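Long-range contacts in putative thiosulfate sulfurtransferase YNJE (Escherichia coli, PDB 2WLR), which catalyses the transfer of sulfur from thiosulfate to cyanide, yielding thiocyanate and sulfite, by way of an enzyme-bound persulfide: residues K149-A154 with V206-R211; Q124-Q129 with D230-D235. All coordinates share one frame; numbering follows the deposited sequence.

Interaction 1 (K149-A154 with V206-R211); sequences KVIEAA and VILYGR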
loop_
_atom_site.group_PDB
_atom_site.type_symbol
_atom_site.label_atom_id
_atom_site.label_comp_id
_atom_site.label_asym_id
_atom_site.label_seq_id
_atom_site.Cartn_x
_atom_site.Cartn_y
_atom_site.Cartn_z
ATOM N N LYS A 149 15.587 -1.729 -11.980
ATOM C CA LYS A 149 16.370 -1.193 -10.902
ATOM C C LYS A 149 15.617 -1.449 -9.600
ATOM O O LYS A 149 14.371 -1.322 -9.580
ATOM C CB LYS A 149 16.543 0.320 -11.077
ATOM C CG LYS A 149 17.186 0.784 -12.362
ATOM C CD LYS A 149 18.645 0.370 -12.406
ATOM C CE LYS A 149 19.522 1.320 -13.255
ATOM N NZ LYS A 149 19.758 0.762 -14.594
ATOM N N VAL A 150 16.349 -1.749 -8.542
ATOM C CA VAL A 150 15.842 -1.784 -7.174
ATOM C C VAL A 150 16.476 -0.642 -6.400
ATOM O O VAL A 150 17.680 -0.434 -6.471
ATOM C CB VAL A 150 16.132 -3.106 -6.487
ATOM C CG1 VAL A 150 15.609 -3.094 -5.048
ATOM C CG2 VAL A 150 15.488 -4.248 -7.270
ATOM N N ILE A 151 15.667 0.135 -5.701
ATOM C CA ILE A 151 16.122 1.359 -5.068
ATOM C C ILE A 151 15.508 1.515 -3.705
ATOM O O ILE A 151 14.265 1.477 -3.571
ATOM C CB ILE A 151 15.745 2.589 -5.913
ATOM C CG1 ILE A 151 16.191 2.424 -7.382
ATOM C CG2 ILE A 151 16.388 3.842 -5.345
ATOM C CD1 ILE A 151 16.070 3.658 -8.216
ATOM N N GLU A 152 16.355 1.738 -2.708
ATOM C CA GLU A 152 15.947 2.095 -1.350
ATOM C C GLU A 152 15.763 3.599 -1.280
ATOM O O GLU A 152 16.613 4.360 -1.738
ATOM C CB GLU A 152 16.988 1.705 -0.283
ATOM C CG GLU A 152 16.517 2.030 1.110
ATOM C CD GLU A 152 17.297 1.376 2.252
ATOM O OE1 GLU A 152 18.006 0.347 2.071
ATOM O OE2 GLU A 152 17.127 1.889 3.395
ATOM N N ALA A 153 14.638 4.038 -0.725
ATOM C CA ALA A 153 14.345 5.460 -0.541
ATOM C C ALA A 153 14.258 5.781 0.943
ATOM O O ALA A 153 13.645 5.041 1.714
ATOM C CB ALA A 153 12.993 5.837 -1.264
ATOM N N ALA A 154 14.878 6.881 1.337
ATOM C CA ALA A 154 14.779 7.394 2.692
ATOM C C ALA A 154 15.165 8.861 2.702
ATOM O O ALA A 154 15.717 9.380 1.727
ATOM C CB ALA A 154 15.659 6.592 3.663
ATOM N N VAL A 206 11.140 0.177 -12.111
ATOM C CA VAL A 206 11.750 0.611 -10.850
ATOM C C VAL A 206 10.995 -0.030 -9.692
ATOM O O VAL A 206 9.772 0.157 -9.570
ATOM C CB VAL A 206 11.768 2.113 -10.721
ATOM C CG1 VAL A 206 12.376 2.507 -9.395
ATOM C CG2 VAL A 206 12.534 2.799 -11.901
ATOM N N ILE A 207 11.715 -0.755 -8.860
ATOM C CA ILE A 207 11.162 -1.340 -7.638
ATOM C C ILE A 207 11.749 -0.557 -6.463
ATOM O O ILE A 207 12.941 -0.630 -6.199
ATOM C CB ILE A 207 11.443 -2.856 -7.548
ATOM C CG1 ILE A 207 10.933 -3.565 -8.813
ATOM C CG2 ILE A 207 10.803 -3.453 -6.315
ATOM C CD1 ILE A 207 11.932 -4.470 -9.389
ATOM N N LEU A 208 10.909 0.153 -5.748
ATOM C CA LEU A 208 11.301 0.958 -4.607
ATOM C C LEU A 208 10.938 0.282 -3.306
ATOM O O LEU A 208 9.886 -0.380 -3.179
ATOM C CB LEU A 208 10.630 2.340 -4.678
ATOM C CG LEU A 208 11.251 3.282 -5.718
ATOM C CD1 LEU A 208 10.215 4.164 -6.388
ATOM C CD2 LEU A 208 12.384 4.104 -5.059
ATOM N N TYR A 209 11.781 0.483 -2.307
ATOM C CA TYR A 209 11.457 0.069 -0.950
ATOM C C TYR A 209 11.997 1.060 0.013
ATOM O O TYR A 209 12.887 1.829 -0.301
ATOM C CB TYR A 209 11.965 -1.339 -0.601
ATOM C CG TYR A 209 13.474 -1.433 -0.356
ATOM C CD1 TYR A 209 14.376 -1.547 -1.403
ATOM C CD2 TYR A 209 13.979 -1.402 0.938
ATOM C CE1 TYR A 209 15.754 -1.620 -1.143
ATOM C CE2 TYR A 209 15.332 -1.481 1.174
ATOM C CZ TYR A 209 16.197 -1.588 0.145
ATOM O OH TYR A 209 17.566 -1.655 0.389
ATOM N N GLY A 210 11.446 1.046 1.202
ATOM C CA GLY A 210 11.940 1.917 2.261
ATOM C C GLY A 210 11.916 1.193 3.579
ATOM O O GLY A 210 11.253 0.197 3.728
ATOM N N ARG A 211 12.635 1.719 4.562
ATOM C CA ARG A 211 12.423 1.287 5.914
ATOM C C ARG A 211 10.993 1.680 6.307
ATOM O O ARG A 211 10.348 0.977 7.065
ATOM C CB ARG A 211 13.441 1.903 6.892
ATOM C CG ARG A 211 14.553 0.922 7.364
ATOM C CD ARG A 211 15.666 0.700 6.348
ATOM N NE ARG A 211 16.650 -0.245 6.891
ATOM C CZ ARG A 211 17.733 -0.710 6.270
ATOM N NH1 ARG A 211 18.044 -0.340 5.037
ATOM N NH2 ARG A 211 18.487 -1.568 6.924
HETATM O O HOH W 1 14.896 3.249 3.779
#
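Lys149 to Glu152 pair in parallel register with Val206 to Tyr209 as adjacent strands of a rhodanese sheet, their axes 24° apart. Four backbone hydrogen bonds run along the seam: Ile207 N to Lys149 O, Ile151 N to Ile207 O, Tyr209 N to Ile151 O and Ala153 N to Tyr209 O. The polar side-chain contacts gather at the C-terminal end around the extended Glu152 chain. Its OE2 takes a hydrogen bond from Arg211 NH1 at 2.9 Å, on the syn side and within a salt bridge. OE1 accepts a weak hydrogen bond from Tyr209 OH at 2.7 Å; that hydroxyl is also bonded to Ile166 N. A water donates to Glu152 OE2 and Ala153 O and accepts from Arg211 N. Glu152 CB sits over one face of the Tyr209 ring, 3.9 Å from the centroid, as a CH-pi contact. Among the apolar side chains, Ile151 CB meets Leu208 CD2 at 3.8 Å, the two side chains lying side by side and pointing the same way. Leu208 and Val206 reach helix 213-226 on that face; on the other, Val150 and Ile207 pack against helix 128-135, while strand 170-173 flanks strand 148-154.

Interaction 2 (Q124-Q129 with D230-D235); sequences QLVYPQ and DVRLLD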
loop_
_atom_site.group_PDB
_atom_site.type_symbol
_atom_site.label_atom_id
_atom_site.label_comp_id
_atom_site.label_asym_id
_atom_site.label_seq_id
_atom_site.Cartn_x
_atom_site.Cartn_y
_atom_site.Cartn_z
ATOM N N GLN A 124 2.183 -4.796 -8.897
ATOM C CA GLN A 124 2.816 -3.547 -8.444
ATOM C C GLN A 124 3.297 -3.582 -7.034
ATOM O O GLN A 124 4.055 -2.697 -6.631
ATOM C CB GLN A 124 1.853 -2.389 -8.600
ATOM C CG GLN A 124 1.545 -2.060 -10.081
ATOM C CD GLN A 124 0.318 -1.198 -10.282
ATOM O OE1 GLN A 124 -0.367 -0.778 -9.344
ATOM N NE2 GLN A 124 0.044 -0.889 -11.548
ATOM N N LEU A 125 2.827 -4.537 -6.245
ATOM C CA LEU A 125 3.178 -4.680 -4.821
ATOM C C LEU A 125 3.893 -5.985 -4.679
ATOM O O LEU A 125 3.299 -7.030 -4.409
ATOM C CB LEU A 125 1.925 -4.643 -3.921
ATOM C CG LEU A 125 1.240 -3.289 -3.874
ATOM C CD1 LEU A 125 -0.088 -3.400 -3.161
ATOM C CD2 LEU A 125 2.063 -2.215 -3.196
ATOM N N VAL A 126 5.204 -5.939 -4.859
ATOM C CA VAL A 126 6.000 -7.168 -4.830
ATOM C C VAL A 126 6.357 -7.620 -3.398
ATOM O O VAL A 126 6.101 -6.915 -2.417
ATOM C CB VAL A 126 7.257 -7.034 -5.711
ATOM C CG1 VAL A 126 6.866 -6.476 -7.105
ATOM C CG2 VAL A 126 8.330 -6.151 -5.013
ATOM N N TYR A 127 6.961 -8.790 -3.276
ATOM C CA TYR A 127 7.297 -9.378 -1.996
ATOM C C TYR A 127 8.732 -9.938 -2.058
ATOM O O TYR A 127 9.293 -10.087 -3.162
ATOM C CB TYR A 127 6.251 -10.430 -1.626
ATOM C CG TYR A 127 6.199 -11.649 -2.511
ATOM C CD1 TYR A 127 5.548 -11.637 -3.734
ATOM C CD2 TYR A 127 6.797 -12.836 -2.103
ATOM C CE1 TYR A 127 5.487 -12.764 -4.508
ATOM C CE2 TYR A 127 6.750 -13.980 -2.904
ATOM C CZ TYR A 127 6.099 -13.930 -4.095
ATOM O OH TYR A 127 6.072 -15.092 -4.840
ATOM N N PRO A 128 9.340 -10.241 -0.897
ATOM C CA PRO A 128 10.793 -10.502 -0.904
ATOM C C PRO A 128 11.271 -11.650 -1.778
ATOM O O PRO A 128 12.212 -11.477 -2.569
ATOM C CB PRO A 128 11.114 -10.726 0.581
ATOM C CG PRO A 128 10.124 -9.869 1.277
ATOM C CD PRO A 128 8.851 -10.051 0.466
ATOM N N GLN A 129 10.668 -12.818 -1.662
ATOM C CA GLN A 129 11.118 -13.936 -2.478
ATOM C C GLN A 129 11.095 -13.623 -3.965
ATOM O O GLN A 129 11.983 -14.031 -4.723
ATOM C CB GLN A 129 10.326 -15.206 -2.182
ATOM C CG GLN A 129 11.013 -16.445 -2.765
ATOM C CD GLN A 129 12.368 -16.733 -2.122
ATOM O OE1 GLN A 129 12.496 -16.705 -0.889
ATOM N NE2 GLN A 129 13.384 -16.960 -2.946
ATOM N N ASP A 230 6.568 1.571 -15.406
ATOM C CA ASP A 230 6.449 0.418 -14.522
ATOM C C ASP A 230 7.207 0.714 -13.227
ATOM O O ASP A 230 8.417 0.594 -13.166
ATOM C CB ASP A 230 6.949 -0.829 -15.257
ATOM C CG ASP A 230 6.818 -2.110 -14.437
ATOM O OD1 ASP A 230 6.194 -2.069 -13.353
ATOM O OD2 ASP A 230 7.332 -3.152 -14.916
ATOM N N VAL A 231 6.456 1.150 -12.211
ATOM C CA VAL A 231 6.968 1.464 -10.893
ATOM C C VAL A 231 6.211 0.574 -9.896
ATOM O O VAL A 231 4.968 0.512 -9.902
ATOM C CB VAL A 231 6.795 2.941 -10.507
ATOM C CG1 VAL A 231 7.361 3.196 -9.134
ATOM C CG2 VAL A 231 7.469 3.873 -11.526
ATOM N N ARG A 232 6.972 -0.061 -9.031
ATOM C CA ARG A 232 6.482 -1.028 -8.063
ATOM C C ARG A 232 7.069 -0.743 -6.700
ATOM O O ARG A 232 8.094 -0.049 -6.569
ATOM C CB ARG A 232 6.852 -2.434 -8.491
ATOM C CG ARG A 232 6.462 -2.710 -9.905
ATOM C CD ARG A 232 6.591 -4.148 -10.252
ATOM N NE ARG A 232 6.527 -4.375 -11.676
ATOM C CZ ARG A 232 6.428 -5.580 -12.224
ATOM N NH1 ARG A 232 6.275 -6.656 -11.466
ATOM N NH2 ARG A 232 6.475 -5.691 -13.543
ATOM N N LEU A 233 6.405 -1.271 -5.674
ATOM C CA LEU A 233 6.864 -1.148 -4.283
ATOM C C LEU A 233 7.060 -2.517 -3.726
ATOM O O LEU A 233 6.300 -3.430 -4.010
ATOM C CB LEU A 233 5.805 -0.510 -3.392
ATOM C CG LEU A 233 5.444 0.941 -3.635
ATOM C CD1 LEU A 233 4.339 1.369 -2.633
ATOM C CD2 LEU A 233 6.674 1.843 -3.538
ATOM N N LEU A 234 8.040 -2.649 -2.851
ATOM C CA LEU A 234 8.088 -3.812 -1.970
ATOM C C LEU A 234 7.085 -3.653 -0.835
ATOM O O LEU A 234 7.222 -2.794 0.008
ATOM C CB LEU A 234 9.491 -4.021 -1.395
ATOM C CG LEU A 234 9.694 -5.144 -0.381
ATOM C CD1 LEU A 234 9.293 -6.519 -0.961
ATOM C CD2 LEU A 234 11.137 -5.195 0.104
ATOM N N ASP A 235 6.096 -4.529 -0.816
ATOM C CA ASP A 235 4.977 -4.455 0.135
ATOM C C ASP A 235 5.555 -4.658 1.531
ATOM O O ASP A 235 6.240 -5.652 1.766
ATOM C CB ASP A 235 3.993 -5.565 -0.229
ATOM C CG ASP A 235 2.640 -5.442 0.455
ATOM O OD1 ASP A 235 2.339 -4.408 1.068
ATOM O OD2 ASP A 235 1.913 -6.451 0.357
HETATM O O HOH W 2 1.729 -8.249 -2.285
#
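Gln124 and Val126 meet Arg232 and Leu233 where the short strand 125-126 joins strand 231-234 in parallel. Leu233 N donates to Gln124 O, Leu233 O accepts from Val126 N, and Asp235 N closes the ladder on Val126 O at 2.9 Å.

Arg232 is the side chain to follow. Its CB rests 3.4 Å from Gln124 O, beside the carbonyl that receives the Leu233 N-H. CG lies anti to its own carbonyl carbon (chi1 -51°) and comes within 4.0 Å of Gln124 CA. CD then passes Val126 CG1 at 3.9 Å, the two side chains crossing at about a right angle, and this methyl also lies at the guanidinium edge. From CG to NE the chain is extended, and the tip turns back to its own segment: NE donates to Asp230 OD1 at 2.9 Å, and NH2 to Asp230 OD2 at 3.0 Å. This is a side-on, two-nitrogen salt bridge that uses a syn lone pair on each oxygen. NH1 goes to Ala142 O.

Further along, Leu234 CD1 packs where the chain enters helix 128-135, 3.5 Å from Val126 O and 3.8 Å from Pro128 CD, and close to Tyr127 C. Leu125 and Leu233 lie side by side on the opposite face, with Leu125 CD2 against Leu233 CB.

The chemistry thus divides: backbone amides and aliphatic carbons join the two segments, while the arginine's charge is met by Asp230 two residues back. The paired bonds should fix the rotation of the guanidinium, with the carboxylate at its edge and close to its plane, and Thr205 OG1, hydrogen-bonded to Asp230 OD2, probably helps to position that acid from the second shell.

In the fold
Both interactions belong to one five-stranded parallel sheet in the middle rhodanese repeat, with their centres about 9 Å apart. Interaction 1 is nested within the chain loop that interaction 2 closes. Between them strands 205-209 and 231-234 pair directly: Val206 O and Arg232 N, like Leu208 N and Arg232 O, lie 2.9 Å apart, probable hydrogen bonds. Tyr209 CB also packs on Leu234 CB at 3.7 Å. Interaction 1 lies away from the catalytic persulfide cysteine, Cys365, in the third repeat. Interaction 2 touches that repeat: Leu233 meets Met376 of helix 369-380, and the side chain of Leu233 is about 12 Å from that of Arg370, a probable substrate-binding residue.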